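PDB 3JUU: porphyranase B from Zobellia galactanivorans, which cleaves the sulfated red-algal polysaccharide porphyran at its (1->4) linkages between beta-D-galactose and alpha-L-galactose-6-sulfate, leaving agarose stretches intact. Local coordinates for residues D133-D145 / T227-R239. Residues are numbered along the deposited sequence; the frame is centred on the assembly and turned at random.
Sequences DRLGCDKRTTELD and TPPADFDIEMYLR
Arg140 reaches over to the loop 230-235 and closes two fingers on one backbone oxygen: NH1 (2.9 Å) and NH2 (3.1 Å) both donate to Asp231 O, which lies in the guanidinium plane. NH2 also makes a salt bridge to Asp233 OD1, the carboxylate turned 58° from the guanidinium, while Ile234 CD1 rests on one face. With chi1 at 62° and the chain extended from CG to NE, the guanidinium is carried straight to this loop. Two residues on, in strand 141-150, Thr142 lays CB over a face of the Phe232 ring, a CH-pi contact 3.9 Å from the centroid; Pro228 CB covers the opposite face. Met236 SD lies 3.4 Å from Thr142 O, close to OG1 as well, and its CE meets Leu144 CB. Water 3 links Thr142 OG1 to Ile234 N; water 2 joins Asp138 OD1 and, weakly, Asp233 OD1. Farther out, Tyr182 makes a cation-pi contact with Arg140. In this GH16 jelly roll, Thr142 and Leu144 point CB toward segment 227-239, whereas Glu143, the assigned nucleophile, starts its side chain away, OE1 salt-bridged to Arg174. Opposite strand faces thus appear to serve packing and catalysis, and Asp233 probably offsets part of buried Arg140's charge.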
ATOM      1  N   ASP A 133      16.390   6.629   9.985  1.00 15.89           N
ATOM      2  CA  ASP A 133      17.530   5.687  10.038  1.00 17.72           C
ATOM      3  C   ASP A 133      18.563   5.914   8.967  1.00 15.54           C
ATOM      4  O   ASP A 133      19.585   5.213   8.892  1.00 16.14           O
ATOM      5  CB  ASP A 133      17.111   4.163   9.964  1.00 17.88           C
ATOM      6  CG  ASP A 133      16.204   3.794  11.105  1.00 21.58           C
ATOM      7  OD1 ASP A 133      16.435   4.358  12.216  1.00 18.56           O
ATOM      8  OD2 ASP A 133      15.209   3.044  10.859  1.00 20.57           O
ATOM      9  N   ARG A 134      18.290   6.885   8.120  1.00 14.86           N
ATOM     10  CA  ARG A 134      19.139   7.159   7.031  1.00 13.50           C
ATOM     11  C   ARG A 134      20.071   8.324   7.397  1.00 14.64           C
ATOM     12  O   ARG A 134      19.906   8.990   8.488  1.00 12.88           O
ATOM     13  CB  ARG A 134      18.279   7.509   5.764  1.00 13.75           C
ATOM     14  CG  ARG A 134      17.424   6.431   5.195  1.00 17.13           C
ATOM     15  CD  ARG A 134      18.307   5.435   4.444  1.00 23.23           C
ATOM     16  NE  ARG A 134      18.652   4.303   5.305  1.00 30.86           N
ATOM     17  CZ  ARG A 134      19.893   3.938   5.638  1.00 36.22           C
ATOM     18  NH1 ARG A 134      20.938   4.618   5.185  1.00 37.48           N
ATOM     19  NH2 ARG A 134      20.099   2.874   6.423  1.00 37.95           N
ATOM     20  N   LEU A 135      21.054   8.585   6.517  1.00 14.49           N
ATOM     21  CA  LEU A 135      22.055   9.613   6.815  1.00 15.63           C
ATOM     22  C   LEU A 135      21.926  10.852   5.921  1.00 17.17           C
ATOM     23  O   LEU A 135      21.507  10.731   4.762  1.00 18.50           O
ATOM     24  CB  LEU A 135      23.432   9.022   6.506  1.00 15.41           C
ATOM     25  CG  LEU A 135      24.008   7.951   7.451  1.00 21.82           C
ATOM     26  CD1 LEU A 135      23.119   7.132   8.389  1.00 25.85           C
ATOM     27  CD2 LEU A 135      25.205   7.277   6.922  1.00 19.69           C
ATOM     28  N   GLY A 136      22.305  12.023   6.424  1.00 15.01           N
ATOM     29  CA  GLY A 136      22.392  13.266   5.586  1.00 15.94           C
ATOM     30  C   GLY A 136      21.035  13.526   4.899  1.00 15.67           C
ATOM     31  O   GLY A 136      19.962  13.377   5.491  1.00 13.26           O
ATOM     32  N   CYS A 137      21.100  13.869   3.624  1.00 15.23           N
ATOM     33  CA  CYS A 137      19.859  14.193   2.872  1.00 16.08           C
ATOM     34  C   CYS A 137      18.871  13.007   2.692  1.00 15.05           C
ATOM     35  O   CYS A 137      17.679  13.246   2.416  1.00 15.24           O
ATOM     36  CB  CYS A 137      20.245  14.761   1.508  1.00 17.16           C
ATOM     37  SG  CYS A 137      21.001  16.444   1.691  1.00 24.60           S
ATOM     38  N   ASP A 138      19.337  11.780   2.874  1.00 13.70           N
ATOM     39  CA  ASP A 138      18.441  10.600   2.815  1.00 14.01           C
ATOM     40  C   ASP A 138      17.422  10.523   3.927  1.00 13.29           C
ATOM     41  O   ASP A 138      16.554   9.668   3.897  1.00 13.65           O
ATOM     42  CB  ASP A 138      19.221   9.295   2.772  1.00 15.02           C
ATOM     43  CG  ASP A 138      20.053   9.123   1.472  1.00 18.62           C
ATOM     44  OD1 ASP A 138      19.861   9.868   0.469  1.00 16.58           O
ATOM     45  OD2 ASP A 138      20.851   8.205   1.516  1.00 19.58           O
ATOM     46  N   LYS A 139      17.461  11.459   4.887  1.00 12.43           N
ATOM     47  CA  LYS A 139      16.425  11.560   5.922  1.00 11.77           C
ATOM     48  C   LYS A 139      15.112  12.110   5.345  1.00 12.04           C
ATOM     49  O   LYS A 139      14.081  12.074   6.014  1.00 13.12           O
ATOM     50  CB  LYS A 139      16.918  12.501   7.077  1.00 13.69           C
ATOM     51  CG  LYS A 139      18.076  11.874   7.940  1.00 12.14           C
ATOM     52  CD  LYS A 139      18.425  12.844   9.138  1.00 14.16           C
ATOM     53  CE  LYS A 139      19.869  12.741   9.527  1.00 12.76           C
ATOM     54  NZ  LYS A 139      20.139  11.320  10.080  1.00 16.88           N
ATOM     55  N   ARG A 140      15.149  12.704   4.151  1.00 12.10           N
ATOM     56  CA  ARG A 140      13.927  13.185   3.457  1.00 11.45           C
ATOM     57  C   ARG A 140      13.071  11.931   3.196  1.00 11.76           C
ATOM     58  O   ARG A 140      13.570  10.822   3.203  1.00 13.55           O
ATOM     59  CB  ARG A 140      14.277  13.835   2.103  1.00 11.79           C
ATOM     60  CG  ARG A 140      14.937  12.849   1.143  1.00 10.97           C
ATOM     61  CD  ARG A 140      15.594  13.636  -0.030  1.00 11.32           C
ATOM     62  NE  ARG A 140      16.382  12.756  -0.903  1.00 13.79           N
ATOM     63  CZ  ARG A 140      15.942  12.073  -1.971  1.00 13.21           C
ATOM     64  NH1 ARG A 140      14.701  12.137  -2.387  1.00 11.69           N
ATOM     65  NH2 ARG A 140      16.788  11.290  -2.634  1.00 12.56           N
ATOM     66  N   THR A 141      11.767  12.152   3.001  1.00 11.34           N
ATOM     67  CA  THR A 141      10.814  11.072   2.767  1.00 11.37           C
ATOM     68  C   THR A 141      10.558  10.913   1.290  1.00 10.46           C
ATOM     69  O   THR A 141      10.348  11.919   0.586  1.00 10.17           O
ATOM     70  CB  THR A 141       9.493  11.423   3.449  1.00 12.97           C
ATOM     71  OG1 THR A 141       9.773  11.490   4.857  1.00 15.58           O
ATOM     72  CG2 THR A 141       8.439  10.297   3.205  1.00  9.00           C
ATOM     73  N   THR A 142      10.469   9.668   0.854  1.00 10.88           N
ATOM     74  CA  THR A 142      10.053   9.346  -0.485  1.00  9.28           C
ATOM     75  C   THR A 142       8.988   8.263  -0.230  1.00 11.59           C
ATOM     76  O   THR A 142       9.201   7.309   0.470  1.00 11.53           O
ATOM     77  CB  THR A 142      11.207   8.735  -1.373  1.00 11.95           C
ATOM     78  OG1 THR A 142      11.750   7.546  -0.754  1.00 11.25           O
ATOM     79  CG2 THR A 142      12.312   9.704  -1.601  1.00  9.75           C
ATOM     80  N   GLU A 143       7.793   8.479  -0.781  1.00 11.13           N
ATOM     81  CA  GLU A 143       6.692   7.507  -0.633  1.00 10.81           C
ATOM     82  C   GLU A 143       6.176   7.216  -2.015  1.00 11.00           C
ATOM     83  O   GLU A 143       5.887   8.141  -2.769  1.00  9.46           O
ATOM     84  CB  GLU A 143       5.573   8.157   0.233  1.00 10.71           C
ATOM     85  CG  GLU A 143       4.326   7.216   0.368  1.00  7.96           C
ATOM     86  CD  GLU A 143       3.220   7.912   1.193  1.00 11.18           C
ATOM     87  OE1 GLU A 143       3.465   8.972   1.837  1.00 12.11           O
ATOM     88  OE2 GLU A 143       2.078   7.397   1.155  1.00 11.17           O
ATOM     89  N   LEU A 144       6.033   5.920  -2.320  1.00  9.45           N
ATOM     90  CA  LEU A 144       5.546   5.447  -3.634  1.00 10.07           C
ATOM     91  C   LEU A 144       4.247   4.618  -3.362  1.00  9.49           C
ATOM     92  O   LEU A 144       4.277   3.494  -2.906  1.00  7.08           O
ATOM     93  CB  LEU A 144       6.676   4.584  -4.299  1.00 10.56           C
ATOM     94  CG  LEU A 144       6.580   4.343  -5.834  1.00  8.81           C
ATOM     95  CD1 LEU A 144       7.710   3.435  -6.291  1.00 10.78           C
ATOM     96  CD2 LEU A 144       5.196   3.769  -6.246  1.00  7.10           C
ATOM     97  N   ASP A 145       3.099   5.234  -3.629  1.00  9.01           N
ATOM     98  CA  ASP A 145       1.777   4.576  -3.443  1.00  8.40           C
ATOM     99  C   ASP A 145       1.335   3.840  -4.699  1.00  8.33           C
ATOM    100  O   ASP A 145       1.153   4.444  -5.771  1.00  8.55           O
ATOM    101  CB  ASP A 145       0.756   5.665  -3.063  1.00  8.89           C
ATOM    102  CG  ASP A 145       1.207   6.422  -1.824  1.00 11.82           C
ATOM    103  OD1 ASP A 145       1.387   5.762  -0.759  1.00  9.86           O
ATOM    104  OD2 ASP A 145       1.456   7.636  -1.925  1.00 11.72           O
ATOM    105  N   THR A 227       7.283  10.604 -13.390  1.00 10.26           N
ATOM    106  CA  THR A 227       8.527  11.033 -12.874  1.00 10.02           C
ATOM    107  C   THR A 227       8.233  11.494 -11.467  1.00  9.88           C
ATOM    108  O   THR A 227       7.456  12.403 -11.272  1.00 11.19           O
ATOM    109  CB  THR A 227       9.050  12.248 -13.704  1.00 10.15           C
ATOM    110  OG1 THR A 227       9.299  11.760 -15.044  1.00 10.83           O
ATOM    111  CG2 THR A 227      10.334  12.791 -13.119  1.00 12.36           C
ATOM    112  N   PRO A 228       8.902  10.903 -10.478  1.00 10.88           N
ATOM    113  CA  PRO A 228       8.593  11.356  -9.131  1.00 11.18           C
ATOM    114  C   PRO A 228       9.089  12.764  -8.865  1.00 10.44           C
ATOM    115  O   PRO A 228      10.020  13.263  -9.575  1.00 10.50           O
ATOM    116  CB  PRO A 228       9.303  10.269  -8.256  1.00 10.60           C
ATOM    117  CG  PRO A 228      10.507   9.857  -9.010  1.00 10.64           C
ATOM    118  CD  PRO A 228       9.977   9.884 -10.511  1.00 10.65           C
ATOM    119  N   PRO A 229       8.550  13.419  -7.818  1.00 11.05           N
ATOM    120  CA  PRO A 229       8.911  14.834  -7.513  1.00 12.54           C
ATOM    121  C   PRO A 229      10.360  15.032  -7.058  1.00 13.41           C
ATOM    122  O   PRO A 229      10.872  16.143  -7.208  1.00 14.45           O
ATOM    123  CB  PRO A 229       7.885  15.264  -6.453  1.00 13.62           C
ATOM    124  CG  PRO A 229       7.237  14.006  -6.011  1.00 14.56           C
ATOM    125  CD  PRO A 229       7.570  12.859  -6.870  1.00 10.26           C
ATOM    126  N   ALA A 230      11.026  13.962  -6.623  1.00 13.11           N
ATOM    127  CA  ALA A 230      12.464  14.023  -6.233  1.00 13.88           C
ATOM    128  C   ALA A 230      13.033  12.672  -6.553  1.00 12.91           C
ATOM    129  O   ALA A 230      12.281  11.685  -6.751  1.00 13.34           O
ATOM    130  CB  ALA A 230      12.618  14.357  -4.710  1.00 11.98           C
ATOM    131  N   ASP A 231      14.364  12.557  -6.621  1.00 11.86           N
ATOM    132  CA  ASP A 231      14.953  11.223  -6.871  1.00 10.89           C
ATOM    133  C   ASP A 231      14.487  10.137  -5.846  1.00 11.67           C
ATOM    134  O   ASP A 231      14.617  10.287  -4.617  1.00 12.02           O
ATOM    135  CB  ASP A 231      16.439  11.290  -6.693  1.00 10.82           C
ATOM    136  CG  ASP A 231      17.152  12.082  -7.796  1.00 19.13           C
ATOM    137  OD1 ASP A 231      16.570  12.217  -8.899  1.00 17.64           O
ATOM    138  OD2 ASP A 231      18.303  12.539  -7.495  1.00 21.01           O
ATOM    139  N   PHE A 232      13.985   9.031  -6.356  1.00  9.92           N
ATOM    140  CA  PHE A 232      13.646   7.869  -5.500  1.00 10.62           C
ATOM    141  C   PHE A 232      14.833   6.890  -5.542  1.00 10.60           C
ATOM    142  O   PHE A 232      14.739   5.848  -6.179  1.00 10.64           O
ATOM    143  CB  PHE A 232      12.344   7.234  -6.007  1.00 10.34           C
ATOM    144  CG  PHE A 232      11.065   7.941  -5.502  1.00 12.65           C
ATOM    145  CD1 PHE A 232      11.094   9.262  -5.007  1.00  8.58           C
ATOM    146  CD2 PHE A 232       9.845   7.258  -5.503  1.00 10.81           C
ATOM    147  CE1 PHE A 232       9.921   9.944  -4.549  1.00  8.93           C
ATOM    148  CE2 PHE A 232       8.649   7.940  -5.017  1.00 10.82           C
ATOM    149  CZ  PHE A 232       8.707   9.274  -4.483  1.00  8.58           C
ATOM    150  N   ASP A 233      15.958   7.254  -4.879  1.00 10.92           N
ATOM    151  CA  ASP A 233      17.118   6.384  -4.921  1.00 12.21           C
ATOM    152  C   ASP A 233      17.458   5.909  -3.506  1.00 13.40           C
ATOM    153  O   ASP A 233      18.648   5.581  -3.230  1.00 12.44           O
ATOM    154  CB  ASP A 233      18.297   7.115  -5.557  1.00 12.82           C
ATOM    155  CG  ASP A 233      18.580   8.449  -4.890  1.00 15.45           C
ATOM    156  OD1 ASP A 233      17.873   8.841  -3.941  1.00 16.26           O
ATOM    157  OD2 ASP A 233      19.461   9.187  -5.413  1.00 17.46           O
ATOM    158  N   ILE A 234      16.442   5.938  -2.606  1.00 10.68           N
ATOM    159  CA  ILE A 234      16.652   5.553  -1.163  1.00 11.88           C
ATOM    160  C   ILE A 234      15.911   4.223  -0.957  1.00 12.68           C
ATOM    161  O   ILE A 234      14.807   4.052  -1.492  1.00 11.97           O
ATOM    162  CB  ILE A 234      16.137   6.637  -0.104  1.00 10.42           C
ATOM    163  CG1 ILE A 234      16.741   8.046  -0.391  1.00 11.69           C
ATOM    164  CG2 ILE A 234      16.552   6.198   1.335  1.00 11.36           C
ATOM    165  CD1 ILE A 234      15.999   9.181   0.156  1.00 11.64           C
ATOM    166  N   GLU A 235      16.503   3.319  -0.187  1.00 10.69           N
ATOM    167  CA  GLU A 235      15.867   2.018   0.148  1.00 11.66           C
ATOM    168  C   GLU A 235      14.452   2.218   0.677  1.00 10.70           C
ATOM    169  O   GLU A 235      14.199   3.123   1.503  1.00 11.48           O
ATOM    170  CB  GLU A 235      16.711   1.309   1.281  1.00 12.03           C
ATOM    171  CG  GLU A 235      16.258  -0.129   1.502  1.00 17.30           C
ATOM    172  CD  GLU A 235      17.089  -0.801   2.616  1.00 22.43           C
ATOM    173  OE1 GLU A 235      17.907  -0.099   3.223  1.00 28.08           O
ATOM    174  OE2 GLU A 235      16.837  -1.943   2.954  1.00 26.80           O
ATOM    175  N   MET A 236      13.517   1.410   0.191  1.00 10.10           N
ATOM    176  CA  MET A 236      12.128   1.541   0.651  1.00  9.31           C
ATOM    177  C   MET A 236      11.592   0.196   1.127  1.00 10.11           C
ATOM    178  O   MET A 236      12.148  -0.846   0.813  1.00 11.97           O
ATOM    179  CB  MET A 236      11.219   2.129  -0.438  1.00  8.69           C
ATOM    180  CG  MET A 236      11.483   3.640  -0.568  1.00  7.73           C
ATOM    181  SD  MET A 236      10.123   4.551  -1.381  1.00 10.80           S
ATOM    182  CE  MET A 236      10.423   4.292  -3.090  1.00  7.40           C
ATOM    183  N   TYR A 237      10.499   0.246   1.910  1.00 10.33           N
ATOM    184  CA  TYR A 237       9.904  -0.916   2.611  1.00 10.46           C
ATOM    185  C   TYR A 237       8.473  -0.977   2.230  1.00 11.43           C
ATOM    186  O   TYR A 237       7.853   0.118   2.082  1.00 11.83           O
ATOM    187  CB  TYR A 237       9.993  -0.720   4.150  1.00  9.53           C
ATOM    188  CG  TYR A 237      11.464  -0.589   4.607  1.00 11.23           C
ATOM    189  CD1 TYR A 237      12.192  -1.732   5.076  1.00 13.90           C
ATOM    190  CD2 TYR A 237      12.165   0.644   4.446  1.00 11.71           C
ATOM    191  CE1 TYR A 237      13.560  -1.616   5.473  1.00 15.18           C
ATOM    192  CE2 TYR A 237      13.527   0.757   4.809  1.00 14.33           C
ATOM    193  CZ  TYR A 237      14.206  -0.397   5.301  1.00 17.33           C
ATOM    194  OH  TYR A 237      15.547  -0.282   5.648  1.00 19.10           O
ATOM    195  N   LEU A 238       7.940  -2.206   2.128  1.00 10.25           N
ATOM    196  CA  LEU A 238       6.553  -2.429   1.736  1.00 10.04           C
ATOM    197  C   LEU A 238       5.574  -2.117   2.873  1.00  9.65           C
ATOM    198  O   LEU A 238       5.925  -2.193   4.103  1.00  9.84           O
ATOM    199  CB  LEU A 238       6.316  -3.861   1.281  1.00 11.61           C
ATOM    200  CG  LEU A 238       6.929  -4.189  -0.096  1.00 13.46           C
ATOM    201  CD1 LEU A 238       7.016  -5.723  -0.267  1.00 13.36           C
ATOM    202  CD2 LEU A 238       6.142  -3.581  -1.262  1.00 11.51           C
ATOM    203  N   ARG A 239       4.383  -1.726   2.455  1.00  7.06           N
ATOM    204  CA  ARG A 239       3.301  -1.437   3.391  1.00  9.37           C
ATOM    205  C   ARG A 239       2.004  -2.009   2.821  1.00  9.69           C
ATOM    206  O   ARG A 239       1.655  -1.738   1.649  1.00  9.99           O
ATOM    207  CB  ARG A 239       3.068   0.064   3.510  1.00  7.36           C
ATOM    208  CG  ARG A 239       4.267   0.841   4.087  1.00  7.45           C
ATOM    209  CD  ARG A 239       4.298   0.673   5.665  1.00  8.40           C
ATOM    210  NE  ARG A 239       5.434   1.399   6.227  1.00  7.98           N
ATOM    211  CZ  ARG A 239       6.641   0.879   6.465  1.00 11.44           C
ATOM    212  NH1 ARG A 239       6.938  -0.325   6.077  1.00 10.26           N
ATOM    213  NH2 ARG A 239       7.544   1.643   7.090  1.00 13.27           N
TER
HETATM  214  O   HOH W   1      16.260   2.863   6.053  1.00 27.70           O
HETATM  215  O   HOH W   2      20.189   9.235  -2.144  1.00 25.84           O
HETATM  216  O   HOH W   3      13.516   6.226  -2.701  1.00 10.52           O